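Local coordinates for programmed cell death 6-interacting protein (Homo sapiens, PDB 5WA1) that helps sort cargo proteins into the intralumenal vesicles of multivesicular bodies and acts in membrane repair, cytokinesis and apoptosis, here represented by its Bro1 domain, at residues S201-G206 against Q253-L258; D243-A248 against P264-K269. One frame throughout, in Å; residues are numbered along the deposited sequence.

Overall arrangement
The chain first meets contact 1 at residues 201-206, where helix 202-226 begins. After that helix and a short turn, helix 231-252 supplies residues 243-248, the first half of contact 2. The connection to helix 262-287 then passes through residues 253-258, which complete contact 1, and residues 264-269 complete contact 2. The two contacts therefore cross along the chain. Contact 2 closes the hairpin between helices 231-252 and 262-287 in the interior, while contact 1 ties the loop of that hairpin to the start of helix 202-226 at the surface. They lie about 14 Å apart, centre to centre, and both fall in the part of the Bro1 domain that interacts with CHMP4 proteins.

Contact 1 of 2, residues S201-G206 against Q253-L258; sequences SPDTVG and QYKDTL
Asp203, in the first turn of helix 202-226, faces Lys255 across an exposed surface in a long salt bridge, with Asp203 OD2 3.6 Å from Lys255 NZ. The two side chains meet at about a right angle. Lys255 bends once near its base, at chi2 (-95°), and then runs extended, which carries its ammonium group over to the carboxylate. Placed so early in the helix, the Asp203 charge probably also interacts favourably with the helix dipole.

Thr204 follows and makes the link in two ways, one with each branch. Its hydroxyl reaches the loop through a water: the water donates to Thr204 OG1 at 2.6 Å and lies 2.5 Å from Thr257 OG1. The two hydroxyls, 4.1 Å apart when measured from Thr204 OG1 to Thr257 OG1, are thus joined by the water, which subtends an angle of about 106° between them. Thr204 OG1 is also hydrogen-bonded to the carbonyl oxygen of Val198, in the loop leading to the helix; the hydroxyl is thus held by Val198 O and by the water, which carries the link on to Thr257. With OG1 at chi1 -56°, beside the backbone N, the methyl CG2 is left anti to that nitrogen and passes alongside the tip of Leu258, with Thr204 CG2 4.0 Å from Leu258 CD2. The pair run in opposite directions, and Phe120 touches both. Farther along helix 202-226, Thr207, Leu208 and Ile211 also pack against Leu258.

From exposed ion pair through bridging water to apolar packing, the loop between helices 231-252 and 262-287 is laid against the N-terminal turn of helix 202-226, an interhelical loop folded back onto an earlier helix of the all-helical part of the Bro1 domain.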
loop_
_atom_site.group_PDB
_atom_site.type_symbol
_atom_site.label_atom_id
_atom_site.label_comp_id
_atom_site.label_asym_id
_atom_site.label_seq_id
_atom_site.Cartn_x
_atom_site.Cartn_y
_atom_site.Cartn_z
ATOM N N SER A 201 15.202 -1.354 -1.944
ATOM C CA SER A 201 15.976 -1.752 -0.782
ATOM C C SER A 201 15.047 -1.965 0.415
ATOM O O SER A 201 13.984 -1.338 0.508
ATOM C CB SER A 201 17.033 -0.698 -0.456
ATOM O OG SER A 201 16.436 0.469 0.103
ATOM N N PRO A 202 15.421 -2.865 1.334
ATOM C CA PRO A 202 14.504 -3.245 2.428
ATOM C C PRO A 202 13.952 -2.076 3.226
ATOM O O PRO A 202 12.777 -2.107 3.618
ATOM C CB PRO A 202 15.373 -4.166 3.293
ATOM C CG PRO A 202 16.353 -4.771 2.320
ATOM C CD PRO A 202 16.642 -3.698 1.306
ATOM N N ASP A 203 14.762 -1.043 3.477
ATOM C CA ASP A 203 14.264 0.096 4.245
ATOM C C ASP A 203 13.143 0.821 3.508
ATOM O O ASP A 203 12.134 1.200 4.111
ATOM C CB ASP A 203 15.407 1.055 4.561
ATOM C CG ASP A 203 16.110 0.710 5.854
ATOM O OD1 ASP A 203 16.039 -0.468 6.265
ATOM O OD2 ASP A 203 16.725 1.614 6.463
ATOM N N THR A 204 13.300 1.016 2.199
ATOM C CA THR A 204 12.288 1.733 1.433
ATOM C C THR A 204 10.997 0.930 1.325
ATOM O O THR A 204 9.907 1.472 1.538
ATOM C CB THR A 204 12.819 2.071 0.041
ATOM O OG1 THR A 204 14.031 2.823 0.163
ATOM C CG2 THR A 204 11.791 2.887 -0.731
ATOM N N VAL A 205 11.093 -0.359 0.965
ATOM C CA VAL A 205 9.872 -1.132 0.745
ATOM C C VAL A 205 9.215 -1.493 2.069
ATOM O O VAL A 205 7.996 -1.673 2.130
ATOM C CB VAL A 205 10.140 -2.386 -0.111
ATOM C CG1 VAL A 205 10.292 -1.998 -1.587
ATOM C CG2 VAL A 205 11.362 -3.148 0.382
ATOM N N GLY A 206 9.989 -1.589 3.150
ATOM C CA GLY A 206 9.376 -1.715 4.462
ATOM C C GLY A 206 8.517 -0.515 4.813
ATOM O O GLY A 206 7.425 -0.658 5.373
ATOM N N GLN A 253 11.252 10.250 8.828
ATOM C CA GLN A 253 11.669 11.492 9.471
ATOM C C GLN A 253 13.038 11.946 8.992
ATOM O O GLN A 253 13.257 13.141 8.752
ATOM C CB GLN A 253 11.678 11.315 10.988
ATOM C CG GLN A 253 10.548 11.992 11.702
ATOM C CD GLN A 253 10.731 11.913 13.195
ATOM O OE1 GLN A 253 11.573 11.154 13.683
ATOM N NE2 GLN A 253 9.959 12.701 13.932
ATOM N N TYR A 254 13.977 11.013 8.855
ATOM C CA TYR A 254 15.355 11.352 8.546
ATOM C C TYR A 254 15.776 10.857 7.166
ATOM O O TYR A 254 16.970 10.840 6.867
ATOM C CB TYR A 254 16.280 10.790 9.628
ATOM C CG TYR A 254 15.943 11.279 11.027
ATOM C CD1 TYR A 254 16.326 12.542 11.451
ATOM C CD2 TYR A 254 15.226 10.481 11.910
ATOM C CE1 TYR A 254 16.014 12.998 12.728
ATOM C CE2 TYR A 254 14.905 10.929 13.187
ATOM C CZ TYR A 254 15.309 12.190 13.591
ATOM O OH TYR A 254 15.003 12.640 14.858
ATOM N N LYS A 255 14.820 10.470 6.324
ATOM C CA LYS A 255 15.086 9.935 4.996
ATOM C C LYS A 255 14.452 10.844 3.955
ATOM O O LYS A 255 13.380 11.408 4.182
ATOM C CB LYS A 255 14.523 8.514 4.849
ATOM C CG LYS A 255 14.971 7.534 5.923
ATOM C CD LYS A 255 16.170 6.722 5.471
ATOM C CE LYS A 255 16.564 5.691 6.511
ATOM N NZ LYS A 255 17.828 4.986 6.144
ATOM N N ASP A 256 15.118 10.999 2.820
ATOM C CA ASP A 256 14.571 11.773 1.713
ATOM C C ASP A 256 14.507 10.920 0.454
ATOM O O ASP A 256 14.813 11.377 -0.650
ATOM C CB ASP A 256 15.384 13.037 1.466
ATOM C CG ASP A 256 14.634 14.049 0.619
ATOM O OD1 ASP A 256 13.425 14.260 0.867
ATOM O OD2 ASP A 256 15.254 14.619 -0.305
ATOM N N THR A 257 14.115 9.661 0.609
ATOM C CA THR A 257 14.113 8.776 -0.547
ATOM C C THR A 257 12.760 8.782 -1.250
ATOM O O THR A 257 12.703 8.764 -2.484
ATOM C CB THR A 257 14.524 7.365 -0.118
ATOM O OG1 THR A 257 13.559 6.821 0.782
ATOM C CG2 THR A 257 15.854 7.416 0.591
ATOM N N LEU A 258 11.668 8.862 -0.488
ATOM C CA LEU A 258 10.340 8.918 -1.077
ATOM C C LEU A 258 10.049 10.326 -1.591
ATOM O O LEU A 258 10.724 11.285 -1.211
ATOM C CB LEU A 258 9.297 8.482 -0.053
ATOM C CG LEU A 258 9.452 7.020 0.367
ATOM C CD1 LEU A 258 8.385 6.633 1.393
ATOM C CD2 LEU A 258 9.408 6.092 -0.867
HETATM O O HOH W 1 14.699 4.826 1.711
#

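Contact 2 of 2, residues D243-A248 against P264-K269; sequences DYFGDA and PVLAAK
Lys269 lays the base of its side chain flat on the ring of Phe245, in a CH-pi contact between the two helices. Lys269 CB stands 3.6 Å from the centroid of the Phe245 ring and only 5° off its normal, so the methylene sits almost exactly over the middle of the face. The chain then bends at chi2 (-93°) and crosses obliquely toward the far end of the ring, where Lys269 CD is 4.0 Å from Phe245 CZ.

Purely apolar contacts come from Leu266, whose two methyls divide the work. Leu266 CD2 meets the ring of Phe245 at its edge, in the ring plane, 3.7 Å from Phe245 CD1. The other methyl turns to the next helical turn, with Leu266 CD1 3.9 Å from Ala248 CB; the small alanine lets the leucine come up close to the backbone there.

The polar partners of Lys269 lie outside the two segments: its ammonium group, led away by a second bend, forms a salt bridge with Glu218, a hydrogen bond to the carbonyl oxygen of Thr24 and a cation-pi contact with Phe25.

Roughly antiparallel, with their axes approaching to 8.3 Å and their directions 147° apart, the two segments form the buried flank of a helical hairpin between helices 231-252 and 262-287; helix 202-226 packs alongside, Glu218 against Phe245 and Leu213 and Ala214 against Tyr244.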
loop_
_atom_site.group_PDB
_atom_site.type_symbol
_atom_site.label_atom_id
_atom_site.label_comp_id
_atom_site.label_asym_id
_atom_site.label_seq_id
_atom_site.Cartn_x
_atom_site.Cartn_y
_atom_site.Cartn_z
ATOM N N ASP A 243 -1.897 5.107 14.679
ATOM C CA ASP A 243 -0.664 4.395 15.007
ATOM C C ASP A 243 0.117 4.011 13.752
ATOM O O ASP A 243 1.350 4.131 13.721
ATOM C CB ASP A 243 -0.975 3.141 15.823
ATOM C CG ASP A 243 -0.910 3.387 17.306
ATOM O OD1 ASP A 243 -0.984 4.565 17.716
ATOM O OD2 ASP A 243 -0.779 2.401 18.059
ATOM N N TYR A 244 -0.581 3.543 12.710
ATOM C CA TYR A 244 0.110 3.138 11.482
ATOM C C TYR A 244 0.718 4.333 10.767
ATOM O O TYR A 244 1.858 4.271 10.297
ATOM C CB TYR A 244 -0.857 2.427 10.529
ATOM C CG TYR A 244 -1.276 1.045 10.924
ATOM C CD1 TYR A 244 -0.373 0.150 11.493
ATOM C CD2 TYR A 244 -2.579 0.619 10.693
ATOM C CE1 TYR A 244 -0.766 -1.139 11.830
ATOM C CE2 TYR A 244 -2.980 -0.663 11.032
ATOM C CZ TYR A 244 -2.077 -1.534 11.593
ATOM O OH TYR A 244 -2.490 -2.807 11.917
ATOM N N PHE A 245 -0.057 5.414 10.609
ATOM C CA PHE A 245 0.494 6.615 9.984
ATOM C C PHE A 245 1.650 7.181 10.789
ATOM O O PHE A 245 2.637 7.665 10.215
ATOM C CB PHE A 245 -0.591 7.675 9.804
ATOM C CG PHE A 245 -1.498 7.401 8.640
ATOM C CD1 PHE A 245 -1.003 7.399 7.347
ATOM C CD2 PHE A 245 -2.838 7.140 8.838
ATOM C CE1 PHE A 245 -1.843 7.133 6.268
ATOM C CE2 PHE A 245 -3.681 6.896 7.779
ATOM C CZ PHE A 245 -3.181 6.886 6.482
ATOM N N GLY A 246 1.548 7.130 12.120
ATOM C CA GLY A 246 2.625 7.645 12.955
ATOM C C GLY A 246 3.908 6.853 12.799
ATOM O O GLY A 246 4.994 7.422 12.652
ATOM N N ASP A 247 3.796 5.522 12.830
ATOM C CA ASP A 247 4.958 4.667 12.605
ATOM C C ASP A 247 5.569 4.926 11.233
ATOM O O ASP A 247 6.795 4.973 11.091
ATOM C CB ASP A 247 4.564 3.192 12.737
ATOM C CG ASP A 247 4.340 2.760 14.179
ATOM O OD1 ASP A 247 4.692 3.522 15.102
ATOM O OD2 ASP A 247 3.821 1.645 14.386
ATOM N N ALA A 248 4.726 5.109 10.215
ATOM C CA ALA A 248 5.227 5.352 8.867
ATOM C C ALA A 248 5.987 6.672 8.776
ATOM O O ALA A 248 7.087 6.725 8.210
ATOM C CB ALA A 248 4.075 5.324 7.871
ATOM N N PRO A 264 4.831 15.008 4.612
ATOM C CA PRO A 264 3.749 15.838 5.169
ATOM C C PRO A 264 2.398 15.156 5.154
ATOM O O PRO A 264 1.603 15.368 6.081
ATOM C CB PRO A 264 3.764 17.087 4.275
ATOM C CG PRO A 264 4.420 16.633 3.010
ATOM C CD PRO A 264 5.477 15.682 3.471
ATOM N N VAL A 265 2.110 14.332 4.144
ATOM C CA VAL A 265 0.816 13.671 4.106
ATOM C C VAL A 265 0.695 12.668 5.243
ATOM O O VAL A 265 -0.358 12.566 5.888
ATOM C CB VAL A 265 0.579 13.014 2.735
ATOM C CG1 VAL A 265 -0.660 12.119 2.793
ATOM C CG2 VAL A 265 0.396 14.082 1.677
ATOM N N LEU A 266 1.762 11.916 5.516
ATOM C CA LEU A 266 1.731 10.969 6.628
ATOM C C LEU A 266 1.552 11.686 7.962
ATOM O O LEU A 266 0.782 11.240 8.818
ATOM C CB LEU A 266 3.022 10.152 6.655
ATOM C CG LEU A 266 3.230 9.203 5.472
ATOM C CD1 LEU A 266 4.603 8.515 5.604
ATOM C CD2 LEU A 266 2.096 8.201 5.411
ATOM N N ALA A 267 2.307 12.768 8.173
ATOM C CA ALA A 267 2.172 13.550 9.403
ATOM C C ALA A 267 0.752 14.091 9.560
ATOM O O ALA A 267 0.154 14.008 10.645
ATOM C CB ALA A 267 3.191 14.687 9.405
ATOM N N ALA A 268 0.187 14.637 8.482
ATOM C CA ALA A 268 -1.174 15.155 8.542
ATOM C C ALA A 268 -2.171 14.046 8.868
ATOM O O ALA A 268 -3.032 14.209 9.738
ATOM C CB ALA A 268 -1.538 15.836 7.225
ATOM N N LYS A 269 -2.052 12.900 8.188
ATOM C CA LYS A 269 -2.990 11.803 8.404
ATOM C C LYS A 269 -2.875 11.222 9.810
ATOM O O LYS A 269 -3.883 10.800 10.384
ATOM C CB LYS A 269 -2.771 10.703 7.358
ATOM C CG LYS A 269 -3.303 11.034 5.968
ATOM C CD LYS A 269 -4.705 10.522 5.756
ATOM C CE LYS A 269 -5.175 10.777 4.323
ATOM N NZ LYS A 269 -4.798 9.649 3.434
#